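Local coordinates for enolase from the environmental genome shotgun sequencing of the Sargasso Sea (PDB 2QGY), which is of unknown function but belongs to the enolase superfamily, binds magnesium and probably acts on a carboxylate substrate, at residues Met246-Glu252 / Ala268-Pro274; Leu197-Val203 / Pro222-Pro228; Asp230-Ile234 / Gln254-His259; Ser293-Ile299 / Ile321-Glu325. One frame throughout, in Å; residues are numbered along the deposited sequence.

Interaction 1: residues Met246-Glu252 / Ala268-Pro274. With MG (magnesium ion), chain C.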
loop_
_atom_site.group_PDB
_atom_site.type_symbol
_atom_site.label_atom_id
_atom_site.label_comp_id
_atom_site.label_asym_id
_atom_site.label_seq_id
_atom_site.Cartn_x
_atom_site.Cartn_y
_atom_site.Cartn_z
ATOM N N MET A 246 18.555 -15.323 -17.773
ATOM C CA MET A 246 17.333 -14.837 -18.380
ATOM C C MET A 246 16.959 -13.487 -17.732
ATOM O O MET A 246 17.180 -13.279 -16.539
ATOM C CB MET A 246 16.210 -15.880 -18.211
ATOM C CG MET A 246 16.339 -17.178 -19.102
ATOM S SD MET A 246 15.145 -18.492 -18.708
ATOM C CE MET A 246 15.431 -18.732 -17.004
ATOM N N LYS A 247 16.405 -12.565 -18.503
ATOM C CA LYS A 247 16.043 -11.265 -17.937
ATOM C C LYS A 247 14.928 -11.370 -16.899
ATOM O O LYS A 247 13.898 -12.001 -17.165
ATOM C CB LYS A 247 15.623 -10.317 -19.031
ATOM C CG LYS A 247 16.776 -9.958 -19.967
ATOM C CD LYS A 247 16.291 -9.095 -21.112
ATOM C CE LYS A 247 17.404 -8.948 -22.169
ATOM N NZ LYS A 247 18.689 -8.515 -21.567
ATOM N N VAL A 248 15.127 -10.740 -15.737
ATOM C CA VAL A 248 14.145 -10.782 -14.651
ATOM C C VAL A 248 13.344 -9.442 -14.615
ATOM O O VAL A 248 13.917 -8.355 -14.681
ATOM C CB VAL A 248 14.823 -11.119 -13.275
ATOM C CG1 VAL A 248 13.862 -10.986 -12.073
ATOM C CG2 VAL A 248 15.456 -12.542 -13.280
ATOM N N VAL A 249 12.024 -9.560 -14.513
ATOM C CA VAL A 249 11.125 -8.410 -14.508
ATOM C C VAL A 249 10.366 -8.370 -13.169
ATOM O O VAL A 249 9.852 -9.380 -12.740
ATOM C CB VAL A 249 10.084 -8.503 -15.640
ATOM C CG1 VAL A 249 9.216 -7.195 -15.658
ATOM C CG2 VAL A 249 10.788 -8.617 -17.022
ATOM N N THR A 250 10.278 -7.207 -12.529
ATOM C CA THR A 250 9.498 -7.099 -11.285
ATOM C C THR A 250 8.992 -5.671 -11.201
ATOM O O THR A 250 9.539 -4.814 -11.876
ATOM C CB THR A 250 10.346 -7.431 -10.007
ATOM O OG1 THR A 250 9.492 -7.475 -8.835
ATOM C CG2 THR A 250 11.446 -6.425 -9.788
ATOM N N GLY A 251 7.962 -5.430 -10.384
ATOM C CA GLY A 251 7.598 -4.044 -10.095
ATOM C C GLY A 251 6.102 -3.800 -10.170
ATOM O O GLY A 251 5.609 -2.906 -9.510
ATOM N N GLU A 252 5.392 -4.602 -10.953
ATOM C CA GLU A 252 3.947 -4.397 -11.153
ATOM C C GLU A 252 3.110 -4.299 -9.878
ATOM O O GLU A 252 2.100 -3.601 -9.860
ATOM C CB GLU A 252 3.388 -5.469 -12.080
ATOM C CG GLU A 252 3.343 -6.853 -11.523
ATOM C CD GLU A 252 2.528 -7.774 -12.421
ATOM O OE1 GLU A 252 3.066 -8.143 -13.466
ATOM O OE2 GLU A 252 1.350 -8.072 -12.125
ATOM N N ALA A 268 18.739 -6.118 -8.571
ATOM C CA ALA A 268 17.792 -7.193 -8.337
ATOM C C ALA A 268 16.930 -7.567 -9.551
ATOM O O ALA A 268 16.197 -8.561 -9.517
ATOM C CB ALA A 268 16.903 -6.871 -7.113
ATOM N N ALA A 269 17.045 -6.811 -10.624
ATOM C CA ALA A 269 16.215 -7.033 -11.802
ATOM C C ALA A 269 16.812 -6.393 -13.031
ATOM O O ALA A 269 17.658 -5.513 -12.946
ATOM C CB ALA A 269 14.782 -6.517 -11.571
ATOM N N ASP A 270 16.346 -6.851 -14.182
ATOM C CA ASP A 270 16.814 -6.356 -15.471
ATOM C C ASP A 270 15.833 -5.331 -16.060
ATOM O O ASP A 270 16.225 -4.445 -16.835
ATOM C CB ASP A 270 16.951 -7.560 -16.409
ATOM C CG ASP A 270 17.974 -8.574 -15.884
ATOM O OD1 ASP A 270 19.148 -8.187 -15.876
ATOM O OD2 ASP A 270 17.638 -9.704 -15.443
ATOM N N ILE A 271 14.558 -5.475 -15.697
ATOM C CA ILE A 271 13.475 -4.636 -16.245
ATOM C C ILE A 271 12.491 -4.384 -15.109
ATOM O O ILE A 271 12.187 -5.282 -14.348
ATOM C CB ILE A 271 12.716 -5.389 -17.394
ATOM C CG1 ILE A 271 13.665 -5.751 -18.557
ATOM C CG2 ILE A 271 11.487 -4.557 -17.904
ATOM C CD1 ILE A 271 13.088 -6.807 -19.542
ATOM N N PHE A 272 11.975 -3.168 -14.991
ATOM C CA PHE A 272 10.920 -2.918 -14.021
ATOM C C PHE A 272 9.583 -2.763 -14.761
ATOM O O PHE A 272 9.551 -2.168 -15.829
ATOM C CB PHE A 272 11.167 -1.596 -13.288
ATOM C CG PHE A 272 12.433 -1.555 -12.461
ATOM C CD1 PHE A 272 12.989 -2.720 -11.911
ATOM C CD2 PHE A 272 13.060 -0.337 -12.225
ATOM C CE1 PHE A 272 14.163 -2.636 -11.111
ATOM C CE2 PHE A 272 14.228 -0.262 -11.417
ATOM C CZ PHE A 272 14.750 -1.406 -10.872
ATOM N N ASN A 273 8.488 -3.268 -14.192
ATOM C CA ASN A 273 7.184 -3.123 -14.827
ATOM C C ASN A 273 6.134 -2.538 -13.844
ATOM O O ASN A 273 5.080 -3.106 -13.676
ATOM C CB ASN A 273 6.723 -4.453 -15.465
ATOM C CG ASN A 273 6.360 -5.518 -14.420
ATOM O OD1 ASN A 273 6.882 -5.515 -13.305
ATOM N ND2 ASN A 273 5.413 -6.400 -14.764
ATOM N N PRO A 274 6.410 -1.364 -13.252
ATOM C CA PRO A 274 5.364 -0.740 -12.426
ATOM C C PRO A 274 4.149 -0.492 -13.353
ATOM O O PRO A 274 4.319 -0.283 -14.579
ATOM C CB PRO A 274 5.977 0.604 -12.010
ATOM C CG PRO A 274 6.975 0.931 -13.091
ATOM C CD PRO A 274 7.569 -0.471 -13.441
HETATM MG MG MG C . 2.750 -9.796 -14.448
HETATM O O HOH W 1 19.097 -12.069 -15.262
HETATM O O HOH W 2 0.956 -10.205 -13.633
HETATM O O HOH W 3 3.427 -10.870 -12.821
HETATM O O HOH W 4 1.502 -9.184 -16.068
#

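Interaction 2: residues Leu197-Val203 / Pro222-Pro228. With MG (magnesium ion), chain C.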
loop_
_atom_site.group_PDB
_atom_site.type_symbol
_atom_site.label_atom_id
_atom_site.label_comp_id
_atom_site.label_asym_id
_atom_site.label_seq_id
_atom_site.Cartn_x
_atom_site.Cartn_y
_atom_site.Cartn_z
ATOM N N LEU A 197 9.030 -14.188 -26.651
ATOM C CA LEU A 197 8.059 -14.901 -25.855
ATOM C C LEU A 197 8.370 -14.597 -24.392
ATOM O O LEU A 197 9.370 -15.060 -23.842
ATOM C CB LEU A 197 8.097 -16.412 -26.121
ATOM C CG LEU A 197 7.195 -17.309 -25.280
ATOM C CD1 LEU A 197 5.697 -16.989 -25.509
ATOM C CD2 LEU A 197 7.494 -18.787 -25.599
ATOM N N MET A 198 7.516 -13.804 -23.763
ATOM C CA MET A 198 7.691 -13.548 -22.327
ATOM C C MET A 198 6.858 -14.440 -21.423
ATOM O O MET A 198 5.760 -14.877 -21.784
ATOM C CB MET A 198 7.581 -12.060 -21.957
ATOM C CG MET A 198 7.144 -11.025 -22.956
ATOM S SD MET A 198 7.636 -10.904 -24.694
ATOM C CE MET A 198 7.938 -9.189 -24.932
ATOM N N LEU A 199 7.400 -14.738 -20.242
ATOM C CA LEU A 199 6.793 -15.696 -19.352
ATOM C C LEU A 199 6.506 -14.998 -18.037
ATOM O O LEU A 199 7.413 -14.494 -17.383
ATOM C CB LEU A 199 7.722 -16.919 -19.121
ATOM C CG LEU A 199 8.227 -17.735 -20.342
ATOM C CD1 LEU A 199 9.084 -18.942 -19.897
ATOM C CD2 LEU A 199 7.081 -18.200 -21.241
ATOM N N ASP A 200 5.236 -14.969 -17.667
ATOM C CA ASP A 200 4.845 -14.393 -16.407
ATOM C C ASP A 200 4.578 -15.513 -15.438
ATOM O O ASP A 200 3.595 -16.227 -15.551
ATOM C CB ASP A 200 3.615 -13.475 -16.576
ATOM C CG ASP A 200 3.356 -12.625 -15.340
ATOM O OD1 ASP A 200 3.697 -13.064 -14.229
ATOM O OD2 ASP A 200 2.805 -11.503 -15.494
ATOM N N LEU A 201 5.496 -15.700 -14.492
ATOM C CA LEU A 201 5.330 -16.756 -13.478
ATOM C C LEU A 201 4.347 -16.427 -12.357
ATOM O O LEU A 201 3.914 -17.332 -11.641
ATOM C CB LEU A 201 6.670 -17.160 -12.864
ATOM C CG LEU A 201 7.771 -17.544 -13.859
ATOM C CD1 LEU A 201 8.925 -18.304 -13.140
ATOM C CD2 LEU A 201 7.227 -18.314 -15.041
ATOM N N ALA A 202 4.004 -15.151 -12.201
ATOM C CA ALA A 202 2.918 -14.746 -11.303
ATOM C C ALA A 202 3.155 -15.158 -9.825
ATOM O O ALA A 202 2.225 -15.543 -9.118
ATOM C CB ALA A 202 1.569 -15.295 -11.823
ATOM N N VAL A 203 4.422 -15.099 -9.401
ATOM C CA VAL A 203 4.843 -15.343 -8.016
ATOM C C VAL A 203 4.398 -16.741 -7.537
ATOM O O VAL A 203 3.495 -16.852 -6.709
ATOM C CB VAL A 203 4.361 -14.235 -7.047
ATOM C CG1 VAL A 203 4.997 -14.403 -5.665
ATOM C CG2 VAL A 203 4.683 -12.839 -7.601
ATOM N N PRO A 222 13.213 -17.821 -23.545
ATOM C CA PRO A 222 12.247 -16.780 -23.167
ATOM C C PRO A 222 12.850 -15.372 -23.199
ATOM O O PRO A 222 14.013 -15.157 -22.841
ATOM C CB PRO A 222 11.822 -17.167 -21.747
ATOM C CG PRO A 222 12.830 -18.117 -21.253
ATOM C CD PRO A 222 13.498 -18.756 -22.450
ATOM N N TYR A 223 12.061 -14.420 -23.645
ATOM C CA TYR A 223 12.523 -13.055 -23.737
ATOM C C TYR A 223 12.733 -12.456 -22.346
ATOM O O TYR A 223 13.675 -11.661 -22.139
ATOM C CB TYR A 223 11.530 -12.235 -24.561
ATOM C CG TYR A 223 12.023 -10.856 -24.907
ATOM C CD1 TYR A 223 12.834 -10.647 -26.028
ATOM C CD2 TYR A 223 11.658 -9.754 -24.137
ATOM C CE1 TYR A 223 13.307 -9.377 -26.343
ATOM C CE2 TYR A 223 12.100 -8.480 -24.442
ATOM C CZ TYR A 223 12.925 -8.286 -25.548
ATOM O OH TYR A 223 13.370 -7.008 -25.829
ATOM N N TRP A 224 11.822 -12.784 -21.430
ATOM C CA TRP A 224 11.987 -12.393 -20.017
ATOM C C TRP A 224 11.177 -13.269 -19.120
ATOM O O TRP A 224 10.312 -13.998 -19.589
ATOM C CB TRP A 224 11.702 -10.900 -19.783
ATOM C CG TRP A 224 10.259 -10.395 -19.747
ATOM C CD1 TRP A 224 9.189 -10.887 -19.025
ATOM C CD2 TRP A 224 9.799 -9.207 -20.380
ATOM N NE1 TRP A 224 8.084 -10.072 -19.216
ATOM C CE2 TRP A 224 8.430 -9.053 -20.058
ATOM C CE3 TRP A 224 10.415 -8.261 -21.210
ATOM C CZ2 TRP A 224 7.670 -7.972 -20.531
ATOM C CZ3 TRP A 224 9.654 -7.187 -21.687
ATOM C CH2 TRP A 224 8.297 -7.057 -21.334
ATOM N N ILE A 225 11.486 -13.215 -17.826
ATOM C CA ILE A 225 10.828 -14.014 -16.819
ATOM C C ILE A 225 10.290 -13.000 -15.821
ATOM O O ILE A 225 11.066 -12.277 -15.180
ATOM C CB ILE A 225 11.841 -14.951 -16.072
ATOM C CG1 ILE A 225 12.430 -16.001 -17.029
ATOM C CG2 ILE A 225 11.147 -15.680 -14.895
ATOM C CD1 ILE A 225 11.416 -16.880 -17.713
ATOM N N GLU A 226 8.974 -12.966 -15.683
ATOM C CA GLU A 226 8.327 -11.927 -14.913
ATOM C C GLU A 226 7.821 -12.481 -13.580
ATOM O O GLU A 226 7.242 -13.575 -13.521
ATOM C CB GLU A 226 7.193 -11.351 -15.764
ATOM C CG GLU A 226 6.378 -10.321 -15.064
ATOM C CD GLU A 226 5.420 -9.606 -16.024
ATOM O OE1 GLU A 226 5.762 -9.402 -17.217
ATOM O OE2 GLU A 226 4.352 -9.213 -15.549
ATOM N N GLU A 227 8.109 -11.735 -12.500
ATOM C CA GLU A 227 7.687 -12.090 -11.153
ATOM C C GLU A 227 7.958 -13.568 -10.777
ATOM O O GLU A 227 7.067 -14.261 -10.317
ATOM C CB GLU A 227 6.217 -11.743 -10.944
ATOM C CG GLU A 227 5.936 -10.248 -11.023
ATOM C CD GLU A 227 4.913 -9.861 -10.008
ATOM O OE1 GLU A 227 3.732 -10.166 -10.281
ATOM O OE2 GLU A 227 5.294 -9.322 -8.920
ATOM N N PRO A 228 9.224 -14.017 -10.891
ATOM C CA PRO A 228 9.536 -15.409 -10.504
ATOM C C PRO A 228 9.412 -15.557 -8.984
ATOM O O PRO A 228 9.183 -16.667 -8.482
ATOM C CB PRO A 228 10.990 -15.613 -10.962
ATOM C CG PRO A 228 11.585 -14.205 -11.016
ATOM C CD PRO A 228 10.411 -13.251 -11.324
HETATM MG MG MG C . 2.750 -9.796 -14.448
HETATM O O HOH W 3 3.427 -10.870 -12.821
HETATM O O HOH W 2 0.956 -10.205 -13.633
HETATM O O HOH W 4 1.502 -9.184 -16.068
#

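Interaction 3: residues Asp230-Ile234 / Gln254-His259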
loop_
_atom_site.group_PDB
_atom_site.type_symbol
_atom_site.label_atom_id
_atom_site.label_comp_id
_atom_site.label_asym_id
_atom_site.label_seq_id
_atom_site.Cartn_x
_atom_site.Cartn_y
_atom_site.Cartn_z
ATOM N N ASP A 230 8.287 -13.011 -5.160
ATOM C CA ASP A 230 7.590 -11.814 -4.692
ATOM C C ASP A 230 8.489 -10.581 -4.841
ATOM O O ASP A 230 9.657 -10.618 -4.488
ATOM C CB ASP A 230 7.159 -11.968 -3.226
ATOM C CG ASP A 230 6.111 -10.946 -2.833
ATOM O OD1 ASP A 230 6.485 -9.777 -2.638
ATOM O OD2 ASP A 230 4.921 -11.320 -2.699
ATOM N N GLY A 231 7.925 -9.478 -5.343
ATOM C CA GLY A 231 8.722 -8.278 -5.628
ATOM C C GLY A 231 9.324 -7.649 -4.382
ATOM O O GLY A 231 10.278 -6.890 -4.467
ATOM N N GLU A 232 8.748 -7.947 -3.228
ATOM C CA GLU A 232 9.291 -7.440 -1.971
ATOM C C GLU A 232 10.403 -8.312 -1.399
ATOM O O GLU A 232 11.121 -7.883 -0.495
ATOM C CB GLU A 232 8.198 -7.248 -0.929
ATOM C CG GLU A 232 7.281 -6.084 -1.259
ATOM C CD GLU A 232 6.341 -5.790 -0.126
ATOM O OE1 GLU A 232 6.749 -5.106 0.834
ATOM O OE2 GLU A 232 5.190 -6.243 -0.201
ATOM N N ASN A 233 10.527 -9.532 -1.915
ATOM C CA ASN A 233 11.595 -10.430 -1.460
ATOM C C ASN A 233 12.825 -10.184 -2.321
ATOM O O ASN A 233 13.119 -10.951 -3.242
ATOM C CB ASN A 233 11.160 -11.899 -1.559
ATOM C CG ASN A 233 12.113 -12.851 -0.793
ATOM O OD1 ASN A 233 13.273 -12.521 -0.540
ATOM N ND2 ASN A 233 11.600 -13.988 -0.389
ATOM N N ILE A 234 13.514 -9.087 -2.041
ATOM C CA ILE A 234 14.609 -8.648 -2.893
ATOM C C ILE A 234 15.740 -9.688 -2.841
ATOM O O ILE A 234 16.400 -9.957 -3.866
ATOM C CB ILE A 234 15.080 -7.197 -2.546
ATOM C CG1 ILE A 234 13.875 -6.229 -2.606
ATOM C CG2 ILE A 234 16.180 -6.732 -3.498
ATOM C CD1 ILE A 234 14.219 -4.777 -2.322
ATOM N N GLN A 254 4.230 -3.206 -6.901
ATOM C CA GLN A 254 4.853 -2.276 -5.961
ATOM C C GLN A 254 4.741 -0.842 -6.483
ATOM O O GLN A 254 4.454 -0.615 -7.675
ATOM C CB GLN A 254 6.306 -2.668 -5.685
ATOM C CG GLN A 254 6.443 -3.866 -4.731
ATOM C CD GLN A 254 6.265 -5.201 -5.445
ATOM O OE1 GLN A 254 6.716 -5.359 -6.581
ATOM N NE2 GLN A 254 5.609 -6.176 -4.776
ATOM N N SER A 255 4.900 0.129 -5.587
ATOM C CA SER A 255 4.830 1.534 -5.983
ATOM C C SER A 255 5.787 2.328 -5.132
ATOM O O SER A 255 6.281 1.838 -4.108
ATOM C CB SER A 255 3.388 2.115 -5.867
ATOM O OG SER A 255 2.893 1.985 -4.529
ATOM N N GLY A 256 6.058 3.552 -5.554
ATOM C CA GLY A 256 6.909 4.433 -4.790
ATOM C C GLY A 256 8.351 4.374 -5.258
ATOM O O GLY A 256 8.855 3.327 -5.688
ATOM N N LEU A 257 9.049 5.488 -5.127
ATOM C CA LEU A 257 10.437 5.534 -5.595
ATOM C C LEU A 257 11.381 4.675 -4.763
ATOM O O LEU A 257 12.305 4.090 -5.293
ATOM C CB LEU A 257 10.946 6.962 -5.585
ATOM C CG LEU A 257 10.348 7.914 -6.612
ATOM C CD1 LEU A 257 10.784 9.340 -6.299
ATOM C CD2 LEU A 257 10.777 7.501 -8.024
ATOM N N VAL A 258 11.145 4.610 -3.449
ATOM C CA VAL A 258 12.112 3.989 -2.539
ATOM C C VAL A 258 12.324 2.511 -2.846
ATOM O O VAL A 258 13.475 2.073 -2.916
ATOM C CB VAL A 258 11.694 4.179 -1.067
ATOM C CG1 VAL A 258 12.685 3.466 -0.129
ATOM C CG2 VAL A 258 11.616 5.684 -0.740
ATOM N N HIS A 259 11.237 1.755 -3.051
ATOM C CA HIS A 259 11.392 0.320 -3.353
ATOM C C HIS A 259 12.213 0.156 -4.644
ATOM O O HIS A 259 13.123 -0.684 -4.708
ATOM C CB HIS A 259 10.030 -0.357 -3.485
ATOM C CG HIS A 259 10.107 -1.778 -3.967
ATOM N ND1 HIS A 259 10.594 -2.805 -3.190
ATOM C CD2 HIS A 259 9.853 -2.312 -5.181
ATOM C CE1 HIS A 259 10.554 -3.928 -3.880
ATOM N NE2 HIS A 259 10.123 -3.655 -5.100
HETATM O O HOH W 5 5.176 -9.076 -6.162
HETATM O O HOH W 6 9.385 -5.226 -7.141
HETATM O O HOH W 7 4.123 -5.488 -2.355
#

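Interaction 4: residues Ser293-Ile299 / Ile321-Glu325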
loop_
_atom_site.group_PDB
_atom_site.type_symbol
_atom_site.label_atom_id
_atom_site.label_comp_id
_atom_site.label_asym_id
_atom_site.label_seq_id
_atom_site.Cartn_x
_atom_site.Cartn_y
_atom_site.Cartn_z
ATOM N N SER A 293 17.807 3.743 -16.200
ATOM C CA SER A 293 18.599 3.901 -17.418
ATOM C C SER A 293 20.101 3.998 -17.106
ATOM O O SER A 293 20.923 3.327 -17.753
ATOM C CB SER A 293 18.125 5.110 -18.224
ATOM O OG SER A 293 18.837 5.226 -19.457
ATOM N N ASN A 294 20.435 4.811 -16.106
ATOM C CA ASN A 294 21.822 5.034 -15.673
ATOM C C ASN A 294 22.454 3.776 -15.117
ATOM O O ASN A 294 23.683 3.660 -15.018
ATOM C CB ASN A 294 21.864 6.148 -14.635
ATOM C CG ASN A 294 21.457 7.475 -15.220
ATOM O OD1 ASN A 294 21.555 7.654 -16.429
ATOM N ND2 ASN A 294 20.972 8.406 -14.378
ATOM N N ASN A 295 21.595 2.817 -14.790
ATOM C CA ASN A 295 22.019 1.551 -14.236
ATOM C C ASN A 295 21.781 0.350 -15.132
ATOM O O ASN A 295 21.832 -0.789 -14.664
ATOM C CB ASN A 295 21.383 1.389 -12.853
ATOM C CG ASN A 295 21.988 2.331 -11.848
ATOM O OD1 ASN A 295 23.022 2.033 -11.277
ATOM N ND2 ASN A 295 21.368 3.503 -11.651
ATOM N N GLY A 296 21.538 0.602 -16.420
ATOM C CA GLY A 296 21.378 -0.462 -17.398
ATOM C C GLY A 296 20.085 -1.257 -17.317
ATOM O O GLY A 296 20.006 -2.356 -17.858
ATOM N N ILE A 297 19.072 -0.675 -16.669
ATOM C CA ILE A 297 17.780 -1.342 -16.446
ATOM C C ILE A 297 16.725 -0.679 -17.345
ATOM O O ILE A 297 16.727 0.541 -17.516
ATOM C CB ILE A 297 17.395 -1.228 -14.944
ATOM C CG1 ILE A 297 18.378 -2.077 -14.111
ATOM C CG2 ILE A 297 15.892 -1.605 -14.718
ATOM C CD1 ILE A 297 18.289 -1.902 -12.609
ATOM N N PHE A 298 15.866 -1.486 -17.957
ATOM C CA PHE A 298 14.814 -0.973 -18.831
ATOM C C PHE A 298 13.482 -0.929 -18.097
ATOM O O PHE A 298 13.323 -1.554 -17.066
ATOM C CB PHE A 298 14.695 -1.851 -20.063
ATOM C CG PHE A 298 15.883 -1.733 -20.982
ATOM C CD1 PHE A 298 15.815 -0.947 -22.121
ATOM C CD2 PHE A 298 17.084 -2.381 -20.671
ATOM C CE1 PHE A 298 16.922 -0.815 -22.956
ATOM C CE2 PHE A 298 18.204 -2.259 -21.501
ATOM C CZ PHE A 298 18.116 -1.467 -22.643
ATOM N N ILE A 299 12.546 -0.181 -18.661
ATOM C CA ILE A 299 11.203 -0.024 -18.100
ATOM C C ILE A 299 10.155 -0.523 -19.094
ATOM O O ILE A 299 10.112 -0.094 -20.237
ATOM C CB ILE A 299 10.902 1.461 -17.793
ATOM C CG1 ILE A 299 11.951 2.060 -16.829
ATOM C CG2 ILE A 299 9.486 1.618 -17.196
ATOM C CD1 ILE A 299 12.000 1.396 -15.412
ATOM N N ILE A 321 11.043 8.056 -23.199
ATOM C CA ILE A 321 12.231 7.580 -22.448
ATOM C C ILE A 321 13.178 6.739 -23.333
ATOM O O ILE A 321 12.715 6.008 -24.201
ATOM C CB ILE A 321 11.850 6.810 -21.145
ATOM C CG1 ILE A 321 10.950 5.612 -21.478
ATOM C CG2 ILE A 321 11.162 7.742 -20.152
ATOM C CD1 ILE A 321 10.803 4.578 -20.343
ATOM N N PRO A 322 14.512 6.848 -23.113
ATOM C CA PRO A 322 15.465 6.112 -23.951
ATOM C C PRO A 322 15.591 4.644 -23.585
ATOM O O PRO A 322 16.106 3.862 -24.403
ATOM C CB PRO A 322 16.791 6.822 -23.680
ATOM C CG PRO A 322 16.669 7.340 -22.300
ATOM C CD PRO A 322 15.197 7.678 -22.108
ATOM N N ASN A 323 15.107 4.262 -22.394
ATOM C CA ASN A 323 15.221 2.861 -21.918
ATOM C C ASN A 323 13.874 2.141 -21.753
ATOM O O ASN A 323 13.677 1.373 -20.814
ATOM C CB ASN A 323 16.002 2.779 -20.605
ATOM C CG ASN A 323 15.282 3.444 -19.462
ATOM O OD1 ASN A 323 14.616 4.460 -19.654
ATOM N ND2 ASN A 323 15.430 2.893 -18.251
ATOM N N SER A 324 12.934 2.417 -22.652
ATOM C CA SER A 324 11.678 1.695 -22.668
ATOM C C SER A 324 11.891 0.292 -23.232
ATOM O O SER A 324 12.669 0.107 -24.190
ATOM C CB SER A 324 10.673 2.441 -23.539
ATOM O OG SER A 324 11.092 2.413 -24.888
ATOM N N GLU A 325 11.219 -0.688 -22.639
ATOM C CA GLU A 325 11.097 -1.986 -23.270
ATOM C C GLU A 325 9.731 -1.983 -23.943
ATOM O O GLU A 325 9.045 -0.964 -23.927
ATOM C CB GLU A 325 11.193 -3.130 -22.247
ATOM C CG GLU A 325 12.484 -3.892 -22.322
ATOM C CD GLU A 325 12.616 -4.733 -23.591
ATOM O OE1 GLU A 325 13.639 -5.424 -23.718
ATOM O OE2 GLU A 325 11.711 -4.728 -24.455
#

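Interaction 1: residues Met246-Glu252 / Ala268-Pro274
Ala268 and Ala269 bring the second segment alongside the first: Ala269 CB lies 3.7 Å from Val248 O and 3.8 Å from Thr250 CG2. Asp270 then binds both backbone polar groups of Val248. Its OD2 accepts from Val248 N at 2.7 Å (166° at the hydrogen), and its N donates to Val248 O at 2.9 Å; OD1 pairs with Lys241 of helix 234-243. A water also links Asp270 OD2 (2.8 Å) to Met246 O (2.6 Å).

Ile271 begins the parallel strand pairing, with Ile271 N to Val248 O at 3.1 Å and Thr250 N to Ile271 O at 3.3 Å, so Val248 O receives two donors. Val249 and Ile271 share one face of the sheet, CG2 to CB 3.8 Å, while Thr250 and Phe272 occupy the other, where Phe272 meets Phe260 edge-to-face.

Asn273 N donates to Thr250 O at 3.0 Å. The Asn273 side chain then bridges to Glu252, OD1 accepting from Glu252 N (2.9 Å) and ND2 donating to Glu252 OE1 (3.2 Å), the oxygen that binds magnesium at 1.9 Å. Gly251, just before Glu252, has phi/psi of 135°/-26°, which calls for glycine, and Pro274 ends the segment with its CA 3.6 Å from Gly251 O. These strands belong to a beta-alpha-beta unit of the TIM-type barrel, which presents a metal ligand just past a strand's C-terminal end, as in the enolase superfamily.

Interaction 2: residues Leu197-Val203 / Pro222-Pro228
This is a parallel strand pairing in the barrel wall, with two magnesium ligands at its C-terminal end. The axes of strands 197-200 and 224-226 approach to 4.7 Å at 21°. Backbone bonds run from Tyr223 N to Leu197 O (2.8 Å), Leu199 N to Trp224 O (3.1 Å), Glu226 N to Leu199 O (2.8 Å) and Leu201 N to Glu226 O (2.9 Å); past the strands, Val203 N reaches Glu227 O (2.9 Å).

Asp200 OD2 and Glu226 OE2 are 2.8 Å apart because each binds the ion at 2.0 Å; Glu252 supplies the third carboxylate. Glu226 OE1 accepts from Trp224 NE1 (3.1 Å) and forms a salt bridge with Lys169. A metal-bound water joins Asp200 OD1 (2.6 Å) to Glu227 OE1 (2.7 Å). Met198 CB makes a CH-pi contact, 3.5 Å from the centroid of the Trp224 five-membered ring.

On the other face, Leu199 and Ile225 (CD1 to CD1 3.8 Å) pack against helix 207-217, while strands 168-170 and 248-250 extend the sheet beside them.

Interaction 3: residues Asp230-Ile234 / Gln254-His259
Asp230 opens a type I beta turn closed by Asn233 N to Asp230 O (2.9 Å); its OD1 also accepts from Glu232 N (3.0 Å), an Asx turn, and forms a salt bridge with Arg97 of the second subunit. Water mediates the polar links from this turn to 254-259, for no direct hydrogen bond crosses. One water accepts from Gly231 N (2.9 Å) and Gln254 NE2 (3.2 Å). Another contacts Gly231 O (3.3 Å), Gln254 OE1 (2.7 Å) and His259 NE2 (2.7 Å). A CB on Gly231 would lie 2.2 Å from Gln254 OE1, a clash that glycine avoids. Glu232 OE2 takes a third water (2.5 Å), itself 2.9 Å from Gln254 NE2, and pairs with the same Arg97 of the second subunit. Asn233 is the N-cap of helix 234-243, its OD1 accepting from Leu236 N. Ile234 CD1 approaches His259 CE1 to 4.1 Å. The contact thus joins the N-terminal ends of helices 234-243 and 257-265, consecutive barrel helices, beside the second subunit.

Interaction 4: residues Ser293-Ile299 / Ile321-Glu325
Two successive units of the TIM-type barrel meet here: a Schellman motif ends helix 282-294, strand 298-299 follows, and the loop after helix 309-320 runs beside that strand. In the helix ending, Gly296 (phi 73°) is the C-prime residue; Gly296 N donates to Ser293 O at 3.1 Å, and Ile297 N to Ala292 O.

Three hydrogen bonds cross between the segments. Asn323 ND2 donates to Ile297 O at 2.8 Å with 164° at the hydrogen, and gives a weak second bond to Ser289 O, so the amide nitrogen reaches both the helix and the chain leaving it. Ile299 N donates to Asn323 O at 2.9 Å (162°), and Ile299 O accepts from Glu325 N at 2.7 Å (174°). These last two satisfy both backbone polar groups of Ile299 and make a single bridge with Ser324, at a CA-CA distance of 4.9 Å. Ser293 N and Asn323 ND2, 3.3 Å apart, are both donors and do not bond.

Carbon contacts surround this network: Phe298 CB lies 3.8 Å from CG of the Glu325 side chain, and the apolar pair Ile299 CB and Ile321 CD1 is 4.0 Å apart. The carboxylate of Glu325 turns to another partner, its OE1 hydrogen-bonded to Tyr223 OH at 2.7 Å.

Overall arrangement
All four contacts fall within the C-terminal barrel domain, in chain order 2, 1, 4, with interaction 3 crossing interaction 1. Strands 197-200, 224-226, 248-250, 271-272 and 298-299 are successive neighbours in one parallel run, so interactions 2, 1 and 4 follow one another along the wall. The centres of interactions 1 and 2 are about 9 Å apart, those of interactions 1 and 4 about 11 Å, and those of interactions 2 and 4 about 18 Å. Interactions 1 and 2 converge on the magnesium, which joins carboxylates from three adjacent strand ends. Interaction 3, its centre about 11 Å from that of interaction 1, lies where the loops after strands 224-226 and 248-250 enter their helices, near both metal site and second subunit.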